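Local coordinates for protein apical membrane antigen 1 (Babesia divergens, PDB 4APM) that probably takes part in forming the moving junction through which the parasite invades its host cell, at residues C252-E265 with K307-Y319. Numbering follows the deposited sequence.
Sequences CSALMFENAAADLE and KNSKGVGMNWANY
In what is probably the PAN-like domain II of apical membrane antigen 1, a helix packs on an antiparallel sheet, and here Cys-252 of helix 249-257 lies against Ala-317 and Tyr-319 of strand 316-320, and Met-256 against Ala-317. The helix segment runs nearly antiparallel to the strand segment, at 154°. Cys-252 SG, disulfide-bonded to Cys-326 on the adjacent strand, rests 3.9 Å from Ala-317 CB and also beside Tyr-319 CB. One helical turn on, Met-256 sends CG anti to its backbone N (chi1 167°) and then bends, laying SD against the Asn-315 carbonyl and CE 3.7 Å from Ala-317 CB.

Beyond the helix the two segments stay side by side as the stems of the largely unmodelled excursion between them, consistent with the long domain II loop of this family. Met-314 N donates to Asn-259 O at 3.1 Å, tilted out of the carbonyl plane, while the Met-314 thioether lies alongside Asn-259 CB. With no side chain on Gly-313, its CA comes within 4.1 Å of Ala-261 CA. Asn-315 works at both ends of its amide: OD1 takes the Ala-261 N-H in the carbonyl plane in a nearly straight bond (166°), and ND2 reaches back 2.8 Å to Gly-311 O, which fixes the amide's rotation.

Farther along, Asp-263 grips the ST turn of Ser-309. Its OD1 receives Ser-309 N at 2.9 Å, on the anti side but well above the carboxylate plane, and a water that bridges to Lys-310 N; Ser-309 OG is modelled doubtfully close to the same oxygen. OD2 is held by the backbone of Gly-28 and Leu-33. At the exposed end, Lys-307, bent at its last two torsions, closes the pairing with a salt bridge, NZ 2.9 Å from the anti side of Glu-265 OE2.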
# COMPACT_ATOMS: atom_id res chain seq x y z
N CYS A 252 4.97 -6.69 -9.56
CA CYS A 252 5.80 -6.32 -8.41
C CYS A 252 4.95 -6.01 -7.16
O CYS A 252 5.20 -6.52 -6.04
CB CYS A 252 6.62 -5.11 -8.78
SG CYS A 252 7.67 -4.56 -7.43
N SER A 253 3.88 -5.24 -7.36
CA SER A 253 3.00 -4.91 -6.29
C SER A 253 2.37 -6.18 -5.69
O SER A 253 2.34 -6.33 -4.46
CB SER A 253 1.92 -3.92 -6.77
OG SER A 253 1.12 -3.53 -5.68
N ALA A 254 1.95 -7.12 -6.53
CA ALA A 254 1.27 -8.33 -6.02
C ALA A 254 2.22 -9.23 -5.23
O ALA A 254 1.81 -9.91 -4.29
CB ALA A 254 0.61 -9.10 -7.16
N LEU A 255 3.48 -9.25 -5.66
CA LEU A 255 4.54 -10.05 -5.03
C LEU A 255 4.83 -9.55 -3.62
O LEU A 255 5.05 -10.33 -2.70
CB LEU A 255 5.83 -9.90 -5.85
CG LEU A 255 6.83 -11.04 -6.03
CD1 LEU A 255 8.22 -10.48 -6.33
CD2 LEU A 255 6.86 -12.02 -4.88
N MET A 256 4.97 -8.23 -3.50
CA MET A 256 5.23 -7.60 -2.22
C MET A 256 4.00 -7.77 -1.28
O MET A 256 4.15 -8.06 -0.07
CB MET A 256 5.53 -6.13 -2.46
CG MET A 256 5.51 -5.31 -1.18
SD MET A 256 4.48 -3.86 -1.21
CE MET A 256 4.59 -3.09 -2.85
N PHE A 257 2.81 -7.53 -1.83
CA PHE A 257 1.58 -7.64 -1.03
C PHE A 257 1.44 -9.00 -0.30
O PHE A 257 1.05 -9.05 0.86
CB PHE A 257 0.37 -7.37 -1.93
CG PHE A 257 -0.96 -7.45 -1.22
CD1 PHE A 257 -1.39 -6.42 -0.39
CD2 PHE A 257 -1.82 -8.51 -1.46
CE1 PHE A 257 -2.65 -6.47 0.21
CE2 PHE A 257 -3.07 -8.57 -0.85
CZ PHE A 257 -3.48 -7.54 -0.01
N GLU A 258 1.81 -10.09 -0.97
CA GLU A 258 1.73 -11.42 -0.38
C GLU A 258 2.57 -11.54 0.89
O GLU A 258 2.36 -12.47 1.66
CB GLU A 258 2.25 -12.47 -1.37
CG GLU A 258 1.42 -12.62 -2.61
CD GLU A 258 1.86 -13.82 -3.43
OE1 GLU A 258 3.06 -14.20 -3.33
OE2 GLU A 258 1.00 -14.40 -4.13
N ASN A 259 3.56 -10.66 1.03
CA ASN A 259 4.56 -10.72 2.10
C ASN A 259 4.40 -9.57 3.06
O ASN A 259 5.24 -9.37 3.95
CB ASN A 259 5.96 -10.70 1.48
CG ASN A 259 6.26 -11.97 0.68
OD1 ASN A 259 6.24 -11.97 -0.56
ND2 ASN A 259 6.40 -13.06 1.39
N ALA A 260 3.35 -8.77 2.83
CA ALA A 260 3.12 -7.57 3.60
C ALA A 260 2.61 -7.98 4.97
O ALA A 260 2.34 -9.16 5.22
CB ALA A 260 2.10 -6.65 2.89
N ALA A 261 2.49 -7.00 5.86
CA ALA A 261 1.92 -7.20 7.20
C ALA A 261 0.65 -8.05 7.14
O ALA A 261 -0.28 -7.72 6.40
CB ALA A 261 1.62 -5.85 7.82
N ALA A 262 0.62 -9.09 7.98
CA ALA A 262 -0.45 -10.08 8.00
C ALA A 262 -0.74 -10.44 9.45
O ALA A 262 0.15 -10.88 10.15
CB ALA A 262 -0.03 -11.35 7.22
N ASP A 263 -1.98 -10.26 9.89
CA ASP A 263 -2.34 -10.55 11.27
C ASP A 263 -2.73 -12.05 11.52
O ASP A 263 -3.52 -12.36 12.41
CB ASP A 263 -3.48 -9.63 11.70
CG ASP A 263 -3.09 -8.16 11.71
OD1 ASP A 263 -1.89 -7.84 11.86
OD2 ASP A 263 -3.99 -7.30 11.56
N LEU A 264 -2.18 -12.97 10.74
CA LEU A 264 -2.22 -14.39 11.12
C LEU A 264 -1.16 -15.19 10.37
O LEU A 264 -0.42 -14.62 9.55
CB LEU A 264 -3.63 -14.99 10.95
CG LEU A 264 -4.16 -15.52 9.62
CD1 LEU A 264 -5.68 -15.62 9.70
CD2 LEU A 264 -3.74 -14.65 8.45
N GLU A 265 -1.01 -16.46 10.75
CA GLU A 265 -0.12 -17.40 10.05
C GLU A 265 -0.68 -17.80 8.68
O GLU A 265 -0.05 -17.59 7.64
CB GLU A 265 0.11 -18.66 10.90
CG GLU A 265 -0.97 -18.93 11.95
CD GLU A 265 -2.35 -19.23 11.36
OE1 GLU A 265 -2.44 -19.67 10.19
OE2 GLU A 265 -3.35 -19.03 12.08
N LYS A 307 -1.11 -12.82 17.48
CA LYS A 307 -1.09 -13.03 16.04
C LYS A 307 -1.05 -11.71 15.26
O LYS A 307 -1.17 -11.71 14.04
CB LYS A 307 -2.32 -13.84 15.61
CG LYS A 307 -2.59 -15.07 16.47
CD LYS A 307 -3.84 -15.79 16.01
CE LYS A 307 -3.53 -17.23 15.62
NZ LYS A 307 -2.70 -17.31 14.38
N ASN A 308 -0.85 -10.60 15.98
CA ASN A 308 -0.95 -9.26 15.39
C ASN A 308 0.38 -8.65 14.90
O ASN A 308 1.37 -8.60 15.65
CB ASN A 308 -1.69 -8.29 16.32
CG ASN A 308 -3.20 -8.51 16.29
OD1 ASN A 308 -3.76 -8.97 15.29
ND2 ASN A 308 -3.86 -8.18 17.38
N SER A 309 0.36 -8.14 13.67
CA SER A 309 1.57 -7.63 13.01
C SER A 309 1.95 -6.22 13.49
O SER A 309 3.07 -5.79 13.32
CB SER A 309 1.34 -7.60 11.49
OG SER A 309 0.21 -6.78 11.19
N LYS A 310 0.99 -5.49 14.07
CA LYS A 310 1.14 -4.05 14.31
C LYS A 310 1.55 -3.24 13.06
O LYS A 310 2.17 -2.17 13.21
CB LYS A 310 2.19 -3.80 15.40
CG LYS A 310 2.05 -4.69 16.61
CD LYS A 310 0.73 -4.44 17.28
CE LYS A 310 0.78 -3.18 18.11
NZ LYS A 310 -0.28 -3.23 19.16
N GLY A 311 1.27 -3.75 11.86
CA GLY A 311 1.71 -3.08 10.63
C GLY A 311 3.10 -3.42 10.13
O GLY A 311 3.61 -2.75 9.23
N VAL A 312 3.73 -4.44 10.72
CA VAL A 312 5.11 -4.80 10.44
C VAL A 312 5.14 -5.92 9.43
O VAL A 312 4.40 -6.88 9.56
CB VAL A 312 5.85 -5.28 11.73
CG1 VAL A 312 7.22 -5.83 11.39
CG2 VAL A 312 5.96 -4.13 12.73
N GLY A 313 5.95 -5.76 8.39
CA GLY A 313 5.99 -6.70 7.28
C GLY A 313 6.77 -6.16 6.09
O GLY A 313 7.35 -5.06 6.15
N MET A 314 6.86 -6.93 5.02
CA MET A 314 7.51 -6.39 3.83
C MET A 314 6.53 -5.54 3.05
O MET A 314 5.92 -6.04 2.11
CB MET A 314 8.04 -7.51 2.97
CG MET A 314 8.81 -8.53 3.77
SD MET A 314 9.65 -9.69 2.69
CE MET A 314 10.19 -10.89 3.90
N ASN A 315 6.45 -4.26 3.40
CA ASN A 315 5.36 -3.37 2.99
C ASN A 315 5.63 -2.42 1.81
O ASN A 315 4.78 -1.60 1.47
CB ASN A 315 4.90 -2.52 4.19
CG ASN A 315 4.39 -3.37 5.35
OD1 ASN A 315 3.86 -4.47 5.15
ND2 ASN A 315 4.49 -2.83 6.58
N TRP A 316 6.84 -2.47 1.27
CA TRP A 316 7.32 -1.47 0.30
C TRP A 316 8.16 -2.20 -0.71
O TRP A 316 8.76 -3.25 -0.39
CB TRP A 316 8.19 -0.40 0.97
CG TRP A 316 7.71 0.11 2.32
CD1 TRP A 316 6.97 1.27 2.57
CD2 TRP A 316 7.99 -0.46 3.65
NE1 TRP A 316 6.76 1.43 3.94
CE2 TRP A 316 7.33 0.42 4.63
CE3 TRP A 316 8.64 -1.60 4.11
CZ2 TRP A 316 7.40 0.18 5.99
CZ3 TRP A 316 8.70 -1.83 5.50
CH2 TRP A 316 8.10 -0.95 6.41
N ALA A 317 8.14 -1.71 -1.94
CA ALA A 317 8.95 -2.29 -3.02
C ALA A 317 9.43 -1.22 -3.98
O ALA A 317 8.77 -0.18 -4.15
CB ALA A 317 8.16 -3.36 -3.78
N ASN A 318 10.59 -1.46 -4.59
CA ASN A 318 11.12 -0.63 -5.66
C ASN A 318 10.99 -1.37 -6.95
O ASN A 318 11.53 -2.46 -7.09
CB ASN A 318 12.59 -0.36 -5.44
CG ASN A 318 12.86 0.19 -4.07
OD1 ASN A 318 13.14 -0.57 -3.15
ND2 ASN A 318 12.68 1.50 -3.91
N TYR A 319 10.26 -0.80 -7.88
CA TYR A 319 10.10 -1.39 -9.17
C TYR A 319 10.87 -0.56 -10.19
O TYR A 319 10.55 0.60 -10.41
CB TYR A 319 8.64 -1.47 -9.56
CG TYR A 319 8.48 -1.97 -10.95
CD1 TYR A 319 8.94 -3.24 -11.31
CD2 TYR A 319 8.01 -1.12 -11.96
CE1 TYR A 319 8.80 -3.71 -12.61
CE2 TYR A 319 7.88 -1.57 -13.25
CZ TYR A 319 8.29 -2.84 -13.58
OH TYR A 319 8.19 -3.25 -14.87
O HOH W 1 3.44 -9.92 8.87
O HOH W 2 -1.92 -5.78 13.90